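Local coordinates for protein 5-carboxymethyl-2-hydroxymuconate semialdehyde dehydrogenase (Thermus thermophilus, PDB 2D4E) that probably catalyses the NAD-dependent oxidation of 5-carboxymethyl-2-hydroxymuconate semialdehyde to the corresponding acid, as a member of the aldehyde dehydrogenase family, at residues A8-L22 and D104-L118. Sequence-based numbering, arbitrary orientation.
Sequences AGISWETIEEVRRRL and DELAVMECLDAGQVL. With NA (sodium ion), chain I.
V18 and V108 meet where helices 12-22 and 104-114 cross at -62°: V108 CG1 lies 3.6 Å from V18 CB. V108 CG2 touches both I15 CG1 and I10 CG2. I10 CG1, anti to its carbonyl carbon (chi1 -56°), runs alongside D104, while CD1 reaches A107 CB at 3.9 Å and the L118 methyls. An alanine in place of I10 would probably leave a gap between A107, V108 and L118. L112 CD2 lies over one face of the R19 guanidinium, whose NH1 is salt-bridged to D48.

Polar links run through water. One water bonds A8 O and D104 OD1, a second G9 O (2.7 Å) and D104 OD2, and a third accepts from S11 N (2.8 Å) and reaches D104 OD2 weakly; D104 thus probably helps hold the turn before helix 12-22. R21 and E105 are opposite charges with their planes 86° apart, but no R21 N-H points at E105 OE1, which is salt-bridged to K207.

D113 binds sodium through O (2.4 Å) and OD1 (2.5 Å), together with S46, L47 and W200. The arrangement is an N-terminal helix packed across a helix of an aldehyde dehydrogenase fold, beside its sodium site.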
loop_
_atom_site.group_PDB
_atom_site.type_symbol
_atom_site.label_atom_id
_atom_site.label_comp_id
_atom_site.label_asym_id
_atom_site.label_seq_id
_atom_site.Cartn_x
_atom_site.Cartn_y
_atom_site.Cartn_z
ATOM N N ALA C 8 12.998 35.141 22.015
ATOM C CA ALA C 8 12.411 33.869 21.609
ATOM C C ALA C 8 11.831 33.162 22.839
ATOM O O ALA C 8 11.809 31.931 22.917
ATOM C CB ALA C 8 13.465 32.988 20.938
ATOM N N GLY C 9 11.368 33.955 23.801
ATOM C CA GLY C 9 10.793 33.398 25.013
ATOM C C GLY C 9 11.831 32.901 26.001
ATOM O O GLY C 9 11.487 32.287 27.016
ATOM N N ILE C 10 13.104 33.162 25.715
ATOM C CA ILE C 10 14.188 32.727 26.593
ATOM C C ILE C 10 14.753 33.915 27.380
ATOM O O ILE C 10 15.047 34.968 26.810
ATOM C CB ILE C 10 15.318 32.061 25.771
ATOM C CG1 ILE C 10 14.744 30.898 24.954
ATOM C CG2 ILE C 10 16.414 31.559 26.697
ATOM C CD1 ILE C 10 15.729 30.281 23.977
ATOM N N SER C 11 14.897 33.747 28.692
ATOM C CA SER C 11 15.407 34.822 29.540
ATOM C C SER C 11 16.876 35.087 29.252
ATOM O O SER C 11 17.634 34.166 28.945
ATOM C CB SER C 11 15.239 34.466 31.019
ATOM O OG SER C 11 16.146 33.449 31.398
ATOM N N TRP C 12 17.285 36.344 29.359
ATOM C CA TRP C 12 18.676 36.671 29.103
ATOM C C TRP C 12 19.577 35.949 30.104
ATOM O O TRP C 12 20.714 35.603 29.784
ATOM C CB TRP C 12 18.903 38.189 29.169
ATOM C CG TRP C 12 20.161 38.596 28.466
ATOM C CD1 TRP C 12 21.400 38.758 29.022
ATOM C CD2 TRP C 12 20.330 38.768 27.053
ATOM N NE1 TRP C 12 22.331 39.013 28.039
ATOM C CE2 TRP C 12 21.701 39.022 26.822
ATOM C CE3 TRP C 12 19.455 38.725 25.957
ATOM C CZ2 TRP C 12 22.221 39.233 25.536
ATOM C CZ3 TRP C 12 19.973 38.934 24.675
ATOM C CH2 TRP C 12 21.343 39.185 24.480
ATOM N N GLU C 13 19.062 35.711 31.309
ATOM C CA GLU C 13 19.826 35.018 32.345
ATOM C C GLU C 13 20.215 33.619 31.870
ATOM O O GLU C 13 21.348 33.180 32.073
ATOM C CB GLU C 13 19.012 34.914 33.643
ATOM C CG GLU C 13 18.836 36.230 34.405
ATOM C CD GLU C 13 18.044 37.276 33.632
ATOM O OE1 GLU C 13 16.920 36.964 33.180
ATOM O OE2 GLU C 13 18.546 38.415 33.483
ATOM N N THR C 14 19.268 32.927 31.242
ATOM C CA THR C 14 19.504 31.588 30.711
ATOM C C THR C 14 20.602 31.638 29.652
ATOM O O THR C 14 21.518 30.815 29.649
ATOM C CB THR C 14 18.230 31.018 30.058
ATOM O OG1 THR C 14 17.211 30.876 31.051
ATOM C CG2 THR C 14 18.508 29.664 29.418
ATOM N N ILE C 15 20.500 32.611 28.751
ATOM C CA ILE C 15 21.484 32.778 27.683
ATOM C C ILE C 15 22.906 32.859 28.232
ATOM O O ILE C 15 23.806 32.178 27.745
ATOM C CB ILE C 15 21.186 34.053 26.853
ATOM C CG1 ILE C 15 19.913 33.841 26.035
ATOM C CG2 ILE C 15 22.364 34.391 25.944
ATOM C CD1 ILE C 15 19.459 35.071 25.286
ATOM N N GLU C 16 23.103 33.686 29.257
ATOM C CA GLU C 16 24.423 33.849 29.852
ATOM C C GLU C 16 24.868 32.590 30.595
ATOM O O GLU C 16 26.054 32.278 30.639
ATOM C CB GLU C 16 24.424 35.063 30.785
ATOM C CG GLU C 16 23.922 36.327 30.099
ATOM C CD GLU C 16 24.049 37.574 30.957
ATOM O OE1 GLU C 16 23.551 37.565 32.107
ATOM O OE2 GLU C 16 24.641 38.566 30.473
ATOM N N GLU C 17 23.914 31.863 31.167
ATOM C CA GLU C 17 24.225 30.626 31.879
ATOM C C GLU C 17 24.758 29.581 30.904
ATOM O O GLU C 17 25.773 28.935 31.164
ATOM C CB GLU C 17 22.975 30.076 32.575
ATOM C CG GLU C 17 22.611 30.777 33.878
ATOM C CD GLU C 17 21.270 30.318 34.440
ATOM O OE1 GLU C 17 20.967 29.104 34.357
ATOM O OE2 GLU C 17 20.526 31.169 34.975
ATOM N N VAL C 18 24.059 29.419 29.783
ATOM C CA VAL C 18 24.454 28.460 28.756
ATOM C C VAL C 18 25.844 28.803 28.240
ATOM O O VAL C 18 26.716 27.937 28.152
ATOM C CB VAL C 18 23.460 28.470 27.567
ATOM C CG1 VAL C 18 23.979 27.601 26.437
ATOM C CG2 VAL C 18 22.093 27.978 28.029
ATOM N N ARG C 19 26.050 30.073 27.912
ATOM C CA ARG C 19 27.340 30.517 27.404
ATOM C C ARG C 19 28.456 30.134 28.367
ATOM O O ARG C 19 29.527 29.682 27.956
ATOM C CB ARG C 19 27.337 32.037 27.193
ATOM C CG ARG C 19 28.619 32.573 26.564
ATOM C CD ARG C 19 28.625 34.094 26.479
ATOM N NE ARG C 19 27.712 34.630 25.469
ATOM C CZ ARG C 19 27.920 34.554 24.156
ATOM N NH1 ARG C 19 29.009 33.960 23.682
ATOM N NH2 ARG C 19 27.046 35.093 23.317
ATOM N N ARG C 20 28.191 30.307 29.655
ATOM C CA ARG C 20 29.170 30.001 30.686
ATOM C C ARG C 20 29.461 28.506 30.827
ATOM O O ARG C 20 30.609 28.114 31.022
ATOM C CB ARG C 20 28.702 30.594 32.019
ATOM C CG ARG C 20 29.645 30.369 33.181
ATOM C CD ARG C 20 29.413 31.397 34.289
ATOM N NE ARG C 20 27.994 31.608 34.584
ATOM C CZ ARG C 20 27.337 32.739 34.334
ATOM N NH1 ARG C 20 27.968 33.770 33.780
ATOM N NH2 ARG C 20 26.048 32.847 34.642
ATOM N N ARG C 21 28.436 27.665 30.718
ATOM C CA ARG C 21 28.660 26.228 30.837
ATOM C C ARG C 21 29.463 25.683 29.653
ATOM O O ARG C 21 30.213 24.716 29.795
ATOM C CB ARG C 21 27.329 25.476 30.968
ATOM C CG ARG C 21 26.653 25.643 32.333
ATOM C CD ARG C 21 25.625 24.541 32.599
ATOM N NE ARG C 21 24.409 24.692 31.804
ATOM C CZ ARG C 21 23.416 25.524 32.105
ATOM N NH1 ARG C 21 23.491 26.284 33.192
ATOM N NH2 ARG C 21 22.351 25.601 31.316
ATOM N N LEU C 22 29.315 26.309 28.487
ATOM C CA LEU C 22 30.042 25.875 27.299
ATOM C C LEU C 22 31.537 26.110 27.455
ATOM O O LEU C 22 32.354 25.312 26.996
ATOM C CB LEU C 22 29.554 26.622 26.057
ATOM C CG LEU C 22 28.170 26.286 25.508
ATOM C CD1 LEU C 22 27.966 27.034 24.205
ATOM C CD2 LEU C 22 28.045 24.784 25.287
ATOM N N ASP C 104 14.990 25.632 25.794
ATOM C CA ASP C 104 15.707 26.900 25.892
ATOM C C ASP C 104 17.223 26.712 25.815
ATOM O O ASP C 104 17.906 27.427 25.078
ATOM C CB ASP C 104 15.343 27.630 27.193
ATOM C CG ASP C 104 13.881 28.063 27.241
ATOM O OD1 ASP C 104 13.184 27.992 26.204
ATOM O OD2 ASP C 104 13.429 28.490 28.324
ATOM N N GLU C 105 17.742 25.753 26.578
ATOM C CA GLU C 105 19.175 25.474 26.591
ATOM C C GLU C 105 19.665 25.063 25.198
ATOM O O GLU C 105 20.686 25.565 24.719
ATOM C CB GLU C 105 19.489 24.348 27.581
ATOM C CG GLU C 105 19.069 24.615 29.017
ATOM C CD GLU C 105 18.835 23.321 29.796
ATOM O OE1 GLU C 105 19.692 22.414 29.736
ATOM O OE2 GLU C 105 17.790 23.210 30.469
ATOM N N LEU C 106 18.940 24.137 24.566
ATOM C CA LEU C 106 19.290 23.643 23.231
ATOM C C LEU C 106 19.312 24.770 22.194
ATOM O O LEU C 106 20.229 24.864 21.374
ATOM C CB LEU C 106 18.302 22.542 22.799
ATOM C CG LEU C 106 18.460 21.172 23.493
ATOM C CD1 LEU C 106 17.223 20.311 23.284
ATOM C CD2 LEU C 106 19.702 20.469 22.947
ATOM N N ALA C 107 18.302 25.628 22.239
ATOM C CA ALA C 107 18.218 26.740 21.305
ATOM C C ALA C 107 19.408 27.672 21.475
ATOM O O ALA C 107 20.083 28.016 20.509
ATOM C CB ALA C 107 16.923 27.503 21.521
ATOM N N VAL C 108 19.669 28.083 22.710
ATOM C CA VAL C 108 20.781 28.984 22.975
ATOM C C VAL C 108 22.113 28.362 22.575
ATOM O O VAL C 108 22.948 29.002 21.933
ATOM C CB VAL C 108 20.841 29.379 24.468
ATOM C CG1 VAL C 108 22.092 30.200 24.737
ATOM C CG2 VAL C 108 19.595 30.180 24.845
ATOM N N MET C 109 22.304 27.108 22.955
ATOM C CA MET C 109 23.539 26.410 22.645
ATOM C C MET C 109 23.820 26.390 21.142
ATOM O O MET C 109 24.892 26.804 20.692
ATOM C CB MET C 109 23.465 24.980 23.177
ATOM C CG MET C 109 24.756 24.211 23.055
ATOM S SD MET C 109 24.617 22.606 23.852
ATOM C CE MET C 109 24.430 23.103 25.557
ATOM N N GLU C 110 22.854 25.912 20.365
ATOM C CA GLU C 110 23.038 25.833 18.924
ATOM C C GLU C 110 23.142 27.219 18.292
ATOM O O GLU C 110 23.852 27.408 17.301
ATOM C CB GLU C 110 21.896 25.033 18.293
ATOM C CG GLU C 110 21.949 24.973 16.776
ATOM C CD GLU C 110 21.190 23.786 16.208
ATOM O OE1 GLU C 110 20.811 23.841 15.020
ATOM O OE2 GLU C 110 20.983 22.797 16.944
ATOM N N CYS C 111 22.442 28.188 18.868
ATOM C CA CYS C 111 22.486 29.550 18.360
ATOM C C CYS C 111 23.912 30.095 18.496
ATOM O O CYS C 111 24.499 30.594 17.535
ATOM C CB CYS C 111 21.511 30.426 19.146
ATOM S SG CYS C 111 21.605 32.172 18.740
ATOM N N LEU C 112 24.467 29.982 19.699
ATOM C CA LEU C 112 25.821 30.451 19.966
ATOM C C LEU C 112 26.868 29.751 19.109
ATOM O O LEU C 112 27.807 30.376 18.620
ATOM C CB LEU C 112 26.178 30.219 21.438
ATOM C CG LEU C 112 25.427 31.000 22.516
ATOM C CD1 LEU C 112 25.956 30.602 23.887
ATOM C CD2 LEU C 112 25.616 32.491 22.292
ATOM N N ASP C 113 26.690 28.445 18.941
ATOM C CA ASP C 113 27.610 27.583 18.209
ATOM C C ASP C 113 27.537 27.671 16.681
ATOM O O ASP C 113 28.569 27.636 16.009
ATOM C CB ASP C 113 27.358 26.133 18.663
ATOM C CG ASP C 113 28.566 25.221 18.487
ATOM O OD1 ASP C 113 29.671 25.714 18.181
ATOM O OD2 ASP C 113 28.406 23.991 18.680
ATOM N N ALA C 114 26.330 27.802 16.133
ATOM C CA ALA C 114 26.163 27.830 14.680
ATOM C C ALA C 114 25.727 29.144 14.029
ATOM O O ALA C 114 25.584 29.204 12.808
ATOM C CB ALA C 114 25.224 26.705 14.256
ATOM N N GLY C 115 25.492 30.179 14.832
ATOM C CA GLY C 115 25.135 31.479 14.277
ATOM C C GLY C 115 23.754 31.805 13.726
ATOM O O GLY C 115 23.580 32.883 13.150
ATOM N N GLN C 116 22.771 30.919 13.874
ATOM C CA GLN C 116 21.435 31.227 13.367
ATOM C C GLN C 116 20.688 32.076 14.397
ATOM O O GLN C 116 20.983 32.010 15.588
ATOM C CB GLN C 116 20.643 29.940 13.090
ATOM C CG GLN C 116 21.204 29.046 11.974
ATOM C CD GLN C 116 21.283 29.743 10.619
ATOM O OE1 GLN C 116 20.432 30.561 10.277
ATOM N NE2 GLN C 116 22.298 29.395 9.833
ATOM N N VAL C 117 19.723 32.871 13.945
ATOM C CA VAL C 117 18.964 33.710 14.867
ATOM C C VAL C 117 18.229 32.832 15.875
ATOM O O VAL C 117 17.612 31.833 15.509
ATOM C CB VAL C 117 17.959 34.607 14.118
ATOM C CG1 VAL C 117 18.707 35.550 13.190
ATOM C CG2 VAL C 117 16.994 33.764 13.336
ATOM N N LEU C 118 18.294 33.220 17.145
ATOM C CA LEU C 118 17.693 32.445 18.224
ATOM C C LEU C 118 16.275 31.933 18.008
ATOM O O LEU C 118 16.013 30.749 18.225
ATOM C CB LEU C 118 17.766 33.226 19.544
ATOM C CG LEU C 118 17.448 32.421 20.814
ATOM C CD1 LEU C 118 18.356 31.183 20.903
ATOM C CD2 LEU C 118 17.634 33.306 22.047
HETATM NA NA NA I . 30.787 26.935 16.356
HETATM O O HOH W 1 11.453 29.478 24.381
HETATM O O HOH W 2 10.972 29.771 27.780
HETATM O O HOH W 3 14.530 31.233 29.875
HETATM O O HOH W 4 32.046 27.525 14.321
#